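Local coordinates for protein glutamyl-tRNA synthetase (Methanothermobacter thermautotrophicus, PDB 3AII) that probably activates glutamate with ATP and transfers it to the acceptor end of tRNA(Glu) and, as a non-discriminating enzyme, also of tRNA(Gln), at residues W347-L352 with P507-V512; I358-I363 with V547-H552; G362-A367 with S395-E400. All blocks are in the same frame, centred on the assembly; numbering follows the deposited sequence.

Contact 1 of 3, residues W347-L352 with P507-V512; sequences WDDPRL and PDASRV
Two turns meet here, one ahead of helix 355-360 and the other between strands 500-505 and 511-516. The tight part is built on Pro-350 and Arg-351 from one side and Ala-509 from the other. CB of Ala-509 lies over one face of the Arg-351 guanidinium, displaced toward its rim, and comes within 3.4 Å of Arg-351 NE. Pro-350 CG rests 3.9 Å from Ala-509 CA, and the proline, buried, also packs on Ile-505 and Tyr-549. The backbones come closest at Pro-350 and Pro-507, where the carbonyl oxygens Pro-350 O and Pro-507 O, 3.3 Å apart, are two acceptors and make no bond.

Asp-349 grips the guanidinium side-on, which probably limits its rotation off the methyl. Arg-351 NE reaches Asp-349 OD1 at 2.9 Å, with a nearly straight N-H...O angle of 171°, and Arg-351 NH2 reaches Asp-349 OD2 at 2.9 Å. Both oxygens use syn lone pairs, close to the guanidinium plane. The anti lone pair of OD1 takes the Arg-351 backbone N at 3.0 Å, so this oxygen accepts twice, while Glu-343 pairs with Arg-351 NH1.

The other side is looser. Arg-351 CD passes 3.6 Å from Asp-508 O, but the Asp-508 side chain sets off away from the opposing turn and is exposed. Its OD1 accepts from both OG and backbone N of Ser-510, two residues on.

The arrangement is a type I beta turn, Asp-349 to Leu-352, with an overlapping Asx turn, docked on a beta-hairpin connection that carries a second Asx turn in the anticodon-binding beta domain.

Contact 2 of 3, residues I358-I363 with V547-H552; sequences IARRGI and VFYYAH
A Schellman motif closes helix 355-360 and lays its last residues against strand 546-552 of the C-terminal beta domain. Its two bonds, Ile-363 N to Ile-358 O and Gly-362 N to Ala-359 O, go with the positive phi of Gly-362 (95°).

The hydrogen bonds across the contact come from Arg-361. Its chain bends at chi3, which turns the guanidinium edge to consecutive strand carbonyls. NE donates to Tyr-550 O at 2.9 Å and NH2 to Ala-551 O at 2.8 Å; both oxygens lie near the guanidinium plane, and NH2 also bonds Tyr-390 OH. A leucine here would remove both donors to the Tyr-550 and Ala-551 carbonyls and would probably loosen the helix end from the strand.

Stacking belongs to Arg-360, extended from CG to NE with CG anti to the backbone N. Its guanidinium lies flat on the Tyr-549 ring, centres 3.9 Å apart and planes at 19°. Arg-360 CD adds a CH-pi contact, 4.0 Å from the centroid of the same Tyr-549 ring. Asp-540 forms a salt bridge with NE, which probably helps hold the group in this plane.

A close methyl-to-carbonyl contact stands apart from these: Ala-551 CB presses to 3.1 Å from Arg-361 O.

Apolar packing completes the contact. Ile-363 CD1 sits 4.2 Å from Ala-551 CB, and the same Ile-363 methyl meets the His-552 ring in plane, at its edge, 3.8 Å from CD2.

Contact 3 of 3, residues G362-A367 with S395-E400; sequences GIRPEA and SILEEE
Arg-364, the N-cap residue of helix 365-375, runs across the C-terminal part of helix 386-397 and is the largest single contributor to this contact. Its CB points at the opposing segment and lies 4.2 Å from Ile-396 CD1. With CG anti to the carbonyl carbon, the chain then bends at chi2 (-88°), so that CG passes at the same distance, 4.2 Å, from the other methyl, Ile-396 CG2. NE follows, obliquely placed 4.0 Å from Leu-397 CD2. CZ lies 3.7 Å from Ile-396 CG2 and as far from Glu-400 OE1. The guanidinium presents one face to Ile-396 CG2, which stands above it toward the rim, 3.6 Å from Arg-364 NH2. At the tip NH1 forms a salt bridge with Glu-400 OE2 at 2.8 Å.

Glu-400 meets it tip to tip, with CG in the crowded position between backbone N and carbonyl carbon and the chain extended beyond. Its carboxylate plane stands at 87° to the guanidinium, so the pairing differs from a flat, two-pronged one: NH1 alone is the close nitrogen, and it lies equally near Glu-400 OE1. Glu-400 is exposed and Arg-364 partly so; the arginine has two deposited conformers, so the ion pair is probably not permanent.

Ile-396 carries the apolar packing. Its CD1 reaches 4.3 Å from CB of the buried Ala-367 and also meets Glu-366 CB. CD1 of the buried Leu-397 sits 3.9 Å from Gly-362 O. Asn-393 of helix 386-397 ties down the linker before helix 365-375, bonding Gly-362 O through ND2 and Arg-364 N through OD1.

The arrangement is the first turn of one helix packed against the C-terminal part of another, in the helical region leading into strand 402-408 of the anticodon-binding beta domain.

The three contacts form a row at the junction between the helical end of the catalytic region and the C-terminal beta domain. Centres of contacts 1 and 2 lie about 9 Å apart, those of contacts 2 and 3 about 11 Å, and those of contacts 1 and 3 about 19 Å. Contacts 1 and 2 reach the same six-stranded mixed sheet, through 507-512 and 547-552, and touch where Pro-507 packs on Arg-361 and Tyr-550; along the chain their segments alternate. Contacts 2 and 3 share Gly-362 and Ile-363, which join helices 355-360 and 365-375. Contact 3 is nested inside the loop closed by contact 1. Contacts 1 and 2 join the catalytic region to the beta domain, while contact 3 packs the adjoining helices on each other.

Contact 1 of 3, residues W347-L352 with P507-V512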
loop_
_atom_site.group_PDB
_atom_site.type_symbol
_atom_site.label_atom_id
_atom_site.label_comp_id
_atom_site.label_asym_id
_atom_site.label_seq_id
_atom_site.Cartn_x
_atom_site.Cartn_y
_atom_site.Cartn_z
ATOM N N TRP A 347 -7.829 -3.523 8.322
ATOM C CA TRP A 347 -6.911 -2.915 7.377
ATOM C C TRP A 347 -6.412 -3.939 6.359
ATOM O O TRP A 347 -5.884 -3.571 5.303
ATOM C CB TRP A 347 -5.743 -2.280 8.120
ATOM C CG TRP A 347 -6.107 -0.978 8.787
ATOM C CD1 TRP A 347 -6.188 -0.738 10.125
ATOM C CD2 TRP A 347 -6.451 0.247 8.131
ATOM N NE1 TRP A 347 -6.548 0.577 10.347
ATOM C CE2 TRP A 347 -6.715 1.200 9.138
ATOM C CE3 TRP A 347 -6.548 0.636 6.792
ATOM C CZ2 TRP A 347 -7.076 2.517 8.844
ATOM C CZ3 TRP A 347 -6.907 1.943 6.500
ATOM C CH2 TRP A 347 -7.166 2.867 7.525
ATOM N N ASP A 348 -6.579 -5.219 6.679
ATOM C CA ASP A 348 -6.166 -6.283 5.762
ATOM C C ASP A 348 -7.342 -6.922 5.002
ATOM O O ASP A 348 -7.256 -8.061 4.522
ATOM C CB ASP A 348 -5.325 -7.336 6.490
ATOM C CG ASP A 348 -6.068 -7.991 7.629
ATOM O OD1 ASP A 348 -7.204 -7.572 7.920
ATOM O OD2 ASP A 348 -5.513 -8.927 8.236
ATOM N N ASP A 349 -8.439 -6.183 4.881
ATOM C CA ASP A 349 -9.571 -6.624 4.066
ATOM C C ASP A 349 -9.126 -6.597 2.609
ATOM O O ASP A 349 -8.523 -5.623 2.174
ATOM C CB ASP A 349 -10.764 -5.682 4.288
ATOM C CG ASP A 349 -12.036 -6.152 3.579
ATOM O OD1 ASP A 349 -12.048 -6.209 2.328
ATOM O OD2 ASP A 349 -13.031 -6.447 4.277
ATOM N N PRO A 350 -9.393 -7.681 1.845
ATOM C CA PRO A 350 -8.818 -7.797 0.497
ATOM C C PRO A 350 -9.317 -6.733 -0.476
ATOM O O PRO A 350 -8.706 -6.510 -1.516
ATOM C CB PRO A 350 -9.241 -9.202 0.050
ATOM C CG PRO A 350 -10.418 -9.530 0.890
ATOM C CD PRO A 350 -10.179 -8.869 2.210
ATOM N N ARG A 351 -10.414 -6.074 -0.131
ATOM C CA ARG A 351 -10.912 -4.973 -0.949
ATOM C C ARG A 351 -10.052 -3.720 -0.857
ATOM O O ARG A 351 -10.256 -2.775 -1.613
ATOM C CB ARG A 351 -12.356 -4.644 -0.564
ATOM C CG ARG A 351 -13.336 -5.697 -1.052
ATOM C CD ARG A 351 -14.696 -5.549 -0.403
ATOM N NE ARG A 351 -14.668 -5.888 1.013
ATOM C CZ ARG A 351 -15.751 -5.943 1.779
ATOM N NH1 ARG A 351 -16.941 -5.673 1.257
ATOM N NH2 ARG A 351 -15.647 -6.270 3.058
ATOM N N LEU A 352 -9.085 -3.716 0.056
ATOM C CA LEU A 352 -8.261 -2.533 0.267
ATOM C C LEU A 352 -6.913 -2.628 -0.433
ATOM O O LEU A 352 -6.384 -3.723 -0.648
ATOM C CB LEU A 352 -8.060 -2.284 1.759
ATOM C CG LEU A 352 -9.357 -2.085 2.545
ATOM C CD1 LEU A 352 -9.071 -1.838 4.023
ATOM C CD2 LEU A 352 -10.161 -0.943 1.933
ATOM N N PRO A 507 -10.623 -11.355 -4.112
ATOM C CA PRO A 507 -10.218 -9.970 -3.872
ATOM C C PRO A 507 -11.391 -9.012 -3.635
ATOM O O PRO A 507 -11.155 -7.911 -3.149
ATOM C CB PRO A 507 -9.436 -9.611 -5.143
ATOM C CG PRO A 507 -8.915 -10.936 -5.627
ATOM C CD PRO A 507 -10.055 -11.879 -5.366
ATOM N N ASP A 508 -12.619 -9.424 -3.952
ATOM C CA ASP A 508 -13.801 -8.629 -3.606
ATOM C C ASP A 508 -14.423 -9.079 -2.285
ATOM O O ASP A 508 -15.547 -8.693 -1.940
ATOM C CB ASP A 508 -14.840 -8.673 -4.727
ATOM C CG ASP A 508 -15.417 -10.055 -4.936
ATOM O OD1 ASP A 508 -14.987 -11.000 -4.240
ATOM O OD2 ASP A 508 -16.309 -10.192 -5.799
ATOM N N ALA A 509 -13.676 -9.894 -1.549
ATOM C CA ALA A 509 -14.077 -10.389 -0.237
ATOM C C ALA A 509 -15.149 -11.471 -0.293
ATOM O O ALA A 509 -15.612 -11.944 0.747
ATOM C CB ALA A 509 -14.522 -9.240 0.663
ATOM N N SER A 510 -15.544 -11.866 -1.499
ATOM C CA SER A 510 -16.513 -12.946 -1.634
ATOM C C SER A 510 -15.854 -14.263 -1.239
ATOM O O SER A 510 -14.637 -14.409 -1.334
ATOM C CB SER A 510 -17.076 -13.029 -3.056
ATOM O OG SER A 510 -16.076 -13.353 -4.007
ATOM N N ARG A 511 -16.666 -15.202 -0.773
ATOM C CA ARG A 511 -16.178 -16.492 -0.298
ATOM C C ARG A 511 -16.441 -17.558 -1.367
ATOM O O ARG A 511 -17.575 -17.728 -1.805
ATOM C CB ARG A 511 -16.905 -16.866 0.999
ATOM C CG ARG A 511 -16.291 -18.034 1.765
ATOM C CD ARG A 511 -17.309 -18.765 2.638
ATOM N NE ARG A 511 -18.125 -17.867 3.451
ATOM C CZ ARG A 511 -19.454 -17.819 3.405
ATOM N NH1 ARG A 511 -20.123 -18.621 2.584
ATOM N NH2 ARG A 511 -20.118 -16.973 4.182
ATOM N N VAL A 512 -15.393 -18.261 -1.799
ATOM C CA VAL A 512 -15.555 -19.387 -2.716
ATOM C C VAL A 512 -15.303 -20.694 -1.965
ATOM O O VAL A 512 -14.197 -20.932 -1.491
ATOM C CB VAL A 512 -14.599 -19.279 -3.928
ATOM C CG1 VAL A 512 -14.640 -20.560 -4.778
ATOM C CG2 VAL A 512 -14.930 -18.055 -4.766
#

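Contact 2 of 3, residues I358-I363 with V547-H552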
loop_
_atom_site.group_PDB
_atom_site.type_symbol
_atom_site.label_atom_id
_atom_site.label_comp_id
_atom_site.label_asym_id
_atom_site.label_seq_id
_atom_site.Cartn_x
_atom_site.Cartn_y
_atom_site.Cartn_z
ATOM N N ILE A 358 -2.628 -6.652 0.670
ATOM C CA ILE A 358 -1.987 -7.412 -0.407
ATOM C C ILE A 358 -1.023 -8.475 0.124
ATOM O O ILE A 358 -0.926 -9.569 -0.448
ATOM C CB ILE A 358 -1.336 -6.535 -1.495
ATOM C CG1 ILE A 358 -0.228 -5.655 -0.927
ATOM C CG2 ILE A 358 -2.390 -5.671 -2.182
ATOM C CD1 ILE A 358 0.520 -4.872 -1.994
ATOM N N ALA A 359 -0.335 -8.179 1.225
ATOM C CA ALA A 359 0.495 -9.206 1.868
ATOM C C ALA A 359 -0.321 -10.420 2.298
ATOM O O ALA A 359 0.137 -11.569 2.196
ATOM C CB ALA A 359 1.261 -8.631 3.057
ATOM N N ARG A 360 -1.538 -10.176 2.776
ATOM C CA ARG A 360 -2.370 -11.251 3.281
ATOM C C ARG A 360 -2.786 -12.181 2.142
ATOM O O ARG A 360 -3.089 -13.342 2.378
ATOM C CB ARG A 360 -3.601 -10.687 3.982
ATOM C CG ARG A 360 -4.412 -11.735 4.723
ATOM C CD ARG A 360 -5.735 -11.147 5.206
ATOM N NE ARG A 360 -6.404 -12.048 6.139
ATOM C CZ ARG A 360 -7.579 -11.799 6.697
ATOM N NH1 ARG A 360 -8.219 -10.675 6.408
ATOM N NH2 ARG A 360 -8.109 -12.671 7.542
ATOM N N ARG A 361 -2.786 -11.652 0.917
ATOM C CA ARG A 361 -3.155 -12.415 -0.276
ATOM C C ARG A 361 -1.978 -13.174 -0.900
ATOM O O ARG A 361 -2.164 -13.961 -1.832
ATOM C CB ARG A 361 -3.768 -11.468 -1.318
ATOM C CG ARG A 361 -5.127 -10.946 -0.908
ATOM C CD ARG A 361 -5.576 -9.811 -1.811
ATOM N NE ARG A 361 -5.464 -10.155 -3.218
ATOM C CZ ARG A 361 -5.435 -9.264 -4.203
ATOM N NH1 ARG A 361 -5.491 -7.955 -3.932
ATOM N NH2 ARG A 361 -5.343 -9.673 -5.456
ATOM N N GLY A 362 -0.772 -12.927 -0.400
ATOM C CA GLY A 362 0.418 -13.579 -0.927
ATOM C C GLY A 362 1.162 -12.783 -1.984
ATOM O O GLY A 362 2.001 -13.329 -2.710
ATOM N N ILE A 363 0.872 -11.490 -2.082
ATOM C CA ILE A 363 1.706 -10.623 -2.911
ATOM C C ILE A 363 3.037 -10.367 -2.193
ATOM O O ILE A 363 3.057 -9.944 -1.034
ATOM C CB ILE A 363 1.029 -9.276 -3.191
ATOM C CG1 ILE A 363 -0.357 -9.480 -3.821
ATOM C CG2 ILE A 363 1.933 -8.408 -4.059
ATOM C CD1 ILE A 363 -0.341 -10.239 -5.122
ATOM N N VAL A 547 -8.702 -21.849 5.172
ATOM C CA VAL A 547 -9.113 -20.628 4.494
ATOM C C VAL A 547 -7.916 -19.981 3.803
ATOM O O VAL A 547 -6.930 -19.654 4.453
ATOM C CB VAL A 547 -9.727 -19.635 5.480
ATOM C CG1 VAL A 547 -10.162 -18.382 4.752
ATOM C CG2 VAL A 547 -10.905 -20.292 6.202
ATOM N N PHE A 548 -8.015 -19.812 2.485
ATOM C CA PHE A 548 -6.980 -19.150 1.696
ATOM C C PHE A 548 -7.466 -17.779 1.283
ATOM O O PHE A 548 -8.674 -17.565 1.127
ATOM C CB PHE A 548 -6.717 -19.921 0.396
ATOM C CG PHE A 548 -6.164 -21.306 0.598
ATOM C CD1 PHE A 548 -7.013 -22.384 0.771
ATOM C CD2 PHE A 548 -4.793 -21.526 0.589
ATOM C CE1 PHE A 548 -6.512 -23.670 0.944
ATOM C CE2 PHE A 548 -4.279 -22.804 0.765
ATOM C CZ PHE A 548 -5.140 -23.880 0.943
ATOM N N TYR A 549 -6.519 -16.869 1.076
ATOM C CA TYR A 549 -6.779 -15.583 0.436
ATOM C C TYR A 549 -6.172 -15.554 -0.970
ATOM O O TYR A 549 -4.979 -15.790 -1.151
ATOM C CB TYR A 549 -6.259 -14.421 1.308
ATOM C CG TYR A 549 -7.276 -13.991 2.337
ATOM C CD1 TYR A 549 -7.834 -12.714 2.307
ATOM C CD2 TYR A 549 -7.713 -14.875 3.311
ATOM C CE1 TYR A 549 -8.795 -12.337 3.233
ATOM C CE2 TYR A 549 -8.670 -14.508 4.241
ATOM C CZ TYR A 549 -9.211 -13.235 4.190
ATOM O OH TYR A 549 -10.170 -12.867 5.113
ATOM N N TYR A 550 -7.010 -15.262 -1.965
ATOM C CA TYR A 550 -6.616 -15.281 -3.372
ATOM C C TYR A 550 -5.678 -14.150 -3.759
ATOM O O TYR A 550 -5.934 -12.976 -3.459
ATOM C CB TYR A 550 -7.873 -15.211 -4.233
ATOM C CG TYR A 550 -7.704 -15.577 -5.693
ATOM C CD1 TYR A 550 -7.755 -16.909 -6.098
ATOM C CD2 TYR A 550 -7.535 -14.595 -6.672
ATOM C CE1 TYR A 550 -7.623 -17.255 -7.432
ATOM C CE2 TYR A 550 -7.418 -14.937 -8.017
ATOM C CZ TYR A 550 -7.462 -16.272 -8.385
ATOM O OH TYR A 550 -7.341 -16.642 -9.712
ATOM N N ALA A 551 -4.592 -14.492 -4.441
ATOM C CA ALA A 551 -3.699 -13.476 -4.975
ATOM C C ALA A 551 -4.102 -13.131 -6.401
ATOM O O ALA A 551 -4.612 -12.039 -6.662
ATOM C CB ALA A 551 -2.243 -13.949 -4.929
ATOM N N HIS A 552 -3.896 -14.074 -7.319
ATOM C CA HIS A 552 -4.137 -13.833 -8.742
ATOM C C HIS A 552 -4.053 -15.136 -9.524
ATOM O O HIS A 552 -3.611 -16.157 -9.000
ATOM C CB HIS A 552 -3.095 -12.843 -9.290
ATOM C CG HIS A 552 -1.687 -13.201 -8.922
ATOM N ND1 HIS A 552 -1.019 -14.268 -9.490
ATOM C CD2 HIS A 552 -0.835 -12.661 -8.019
ATOM C CE1 HIS A 552 0.186 -14.363 -8.957
ATOM N NE2 HIS A 552 0.322 -13.404 -8.057
#

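Contact 3 of 3, residues G362-A367 with S395-E400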
loop_
_atom_site.group_PDB
_atom_site.type_symbol
_atom_site.label_atom_id
_atom_site.label_comp_id
_atom_site.label_asym_id
_atom_site.label_seq_id
_atom_site.Cartn_x
_atom_site.Cartn_y
_atom_site.Cartn_z
ATOM N N GLY A 362 -0.772 -12.927 -0.400
ATOM C CA GLY A 362 0.418 -13.579 -0.927
ATOM C C GLY A 362 1.162 -12.783 -1.984
ATOM O O GLY A 362 2.001 -13.329 -2.710
ATOM N N ILE A 363 0.872 -11.490 -2.082
ATOM C CA ILE A 363 1.706 -10.623 -2.911
ATOM C C ILE A 363 3.037 -10.367 -2.193
ATOM O O ILE A 363 3.057 -9.944 -1.034
ATOM C CB ILE A 363 1.029 -9.276 -3.191
ATOM C CG1 ILE A 363 -0.357 -9.480 -3.821
ATOM C CG2 ILE A 363 1.933 -8.408 -4.059
ATOM C CD1 ILE A 363 -0.341 -10.239 -5.122
ATOM N N ARG A 364 4.150 -10.603 -2.882
ATOM C CA ARG A 364 5.495 -10.471 -2.302
ATOM C C ARG A 364 6.001 -9.030 -2.300
ATOM O O ARG A 364 5.792 -8.292 -3.270
ATOM C CB ARG A 364 6.492 -11.317 -3.104
ATOM C CG ARG A 364 6.262 -12.818 -3.051
ATOM C CD ARG A 364 6.980 -13.448 -1.866
ATOM N NE ARG A 364 7.086 -14.896 -2.021
ATOM C CZ ARG A 364 8.224 -15.547 -2.244
ATOM N NH1 ARG A 364 8.216 -16.864 -2.371
ATOM N NH2 ARG A 364 9.371 -14.884 -2.319
ATOM N N PRO A 365 6.707 -8.624 -1.237
ATOM C CA PRO A 365 7.198 -7.246 -1.235
ATOM C C PRO A 365 8.221 -7.016 -2.345
ATOM O O PRO A 365 8.330 -5.893 -2.839
ATOM C CB PRO A 365 7.833 -7.089 0.157
ATOM C CG PRO A 365 8.079 -8.488 0.643
ATOM C CD PRO A 365 7.002 -9.342 0.012
ATOM N N GLU A 366 8.942 -8.065 -2.736
ATOM C CA GLU A 366 9.921 -8.004 -3.818
ATOM C C GLU A 366 9.270 -7.599 -5.139
ATOM O O GLU A 366 9.885 -6.930 -5.978
ATOM C CB GLU A 366 10.604 -9.368 -3.978
ATOM C CG GLU A 366 11.563 -9.750 -2.843
ATOM C CD GLU A 366 10.869 -10.169 -1.547
ATOM O OE1 GLU A 366 9.715 -10.654 -1.583
ATOM O OE2 GLU A 366 11.500 -10.021 -0.476
ATOM N N ALA A 367 8.026 -8.046 -5.332
ATOM C CA ALA A 367 7.268 -7.703 -6.537
ATOM C C ALA A 367 6.984 -6.202 -6.558
ATOM O O ALA A 367 7.099 -5.547 -7.597
ATOM C CB ALA A 367 5.955 -8.488 -6.600
ATOM N N SER A 395 5.705 -14.313 -11.565
ATOM C CA SER A 395 7.053 -14.743 -11.913
ATOM C C SER A 395 7.805 -15.289 -10.711
ATOM O O SER A 395 8.592 -16.225 -10.840
ATOM C CB SER A 395 7.828 -13.615 -12.592
ATOM O OG SER A 395 7.204 -13.307 -13.825
ATOM N N ILE A 396 7.544 -14.721 -9.541
ATOM C CA ILE A 396 8.146 -15.225 -8.315
ATOM C C ILE A 396 7.467 -16.511 -7.839
ATOM O O ILE A 396 8.125 -17.520 -7.602
ATOM C CB ILE A 396 8.090 -14.185 -7.189
ATOM C CG1 ILE A 396 8.881 -12.935 -7.585
ATOM C CG2 ILE A 396 8.637 -14.784 -5.888
ATOM C CD1 ILE A 396 8.693 -11.778 -6.625
ATOM N N LEU A 397 6.149 -16.473 -7.694
ATOM C CA LEU A 397 5.431 -17.607 -7.135
ATOM C C LEU A 397 5.496 -18.850 -8.025
ATOM O O LEU A 397 5.523 -19.976 -7.527
ATOM C CB LEU A 397 3.971 -17.241 -6.857
ATOM C CG LEU A 397 3.728 -16.194 -5.781
ATOM C CD1 LEU A 397 2.223 -16.061 -5.507
ATOM C CD2 LEU A 397 4.487 -16.587 -4.525
ATOM N N GLU A 398 5.507 -18.667 -9.341
ATOM C CA GLU A 398 5.395 -19.837 -10.207
ATOM C C GLU A 398 6.634 -20.717 -10.115
ATOM O O GLU A 398 6.609 -21.861 -10.553
ATOM C CB GLU A 398 5.091 -19.456 -11.662
ATOM C CG GLU A 398 6.253 -18.855 -12.402
ATOM C CD GLU A 398 5.839 -18.289 -13.747
ATOM O OE1 GLU A 398 4.645 -18.414 -14.106
ATOM O OE2 GLU A 398 6.711 -17.720 -14.438
ATOM N N GLU A 399 7.701 -20.196 -9.522
ATOM C CA GLU A 399 8.938 -20.964 -9.434
ATOM C C GLU A 399 9.059 -21.763 -8.146
ATOM O O GLU A 399 9.964 -22.585 -8.010
ATOM C CB GLU A 399 10.159 -20.057 -9.600
ATOM C CG GLU A 399 10.318 -19.495 -11.007
ATOM C CD GLU A 399 10.311 -20.575 -12.080
ATOM O OE1 GLU A 399 9.970 -20.258 -13.240
ATOM O OE2 GLU A 399 10.638 -21.741 -11.767
ATOM N N GLU A 400 8.159 -21.534 -7.196
ATOM C CA GLU A 400 8.315 -22.188 -5.904
ATOM C C GLU A 400 7.027 -22.621 -5.215
ATOM O O GLU A 400 7.069 -23.460 -4.319
ATOM C CB GLU A 400 9.121 -21.303 -4.955
ATOM C CG GLU A 400 8.436 -19.994 -4.597
ATOM C CD GLU A 400 9.253 -19.166 -3.620
ATOM O OE1 GLU A 400 9.949 -18.227 -4.066
ATOM O OE2 GLU A 400 9.199 -19.454 -2.406
#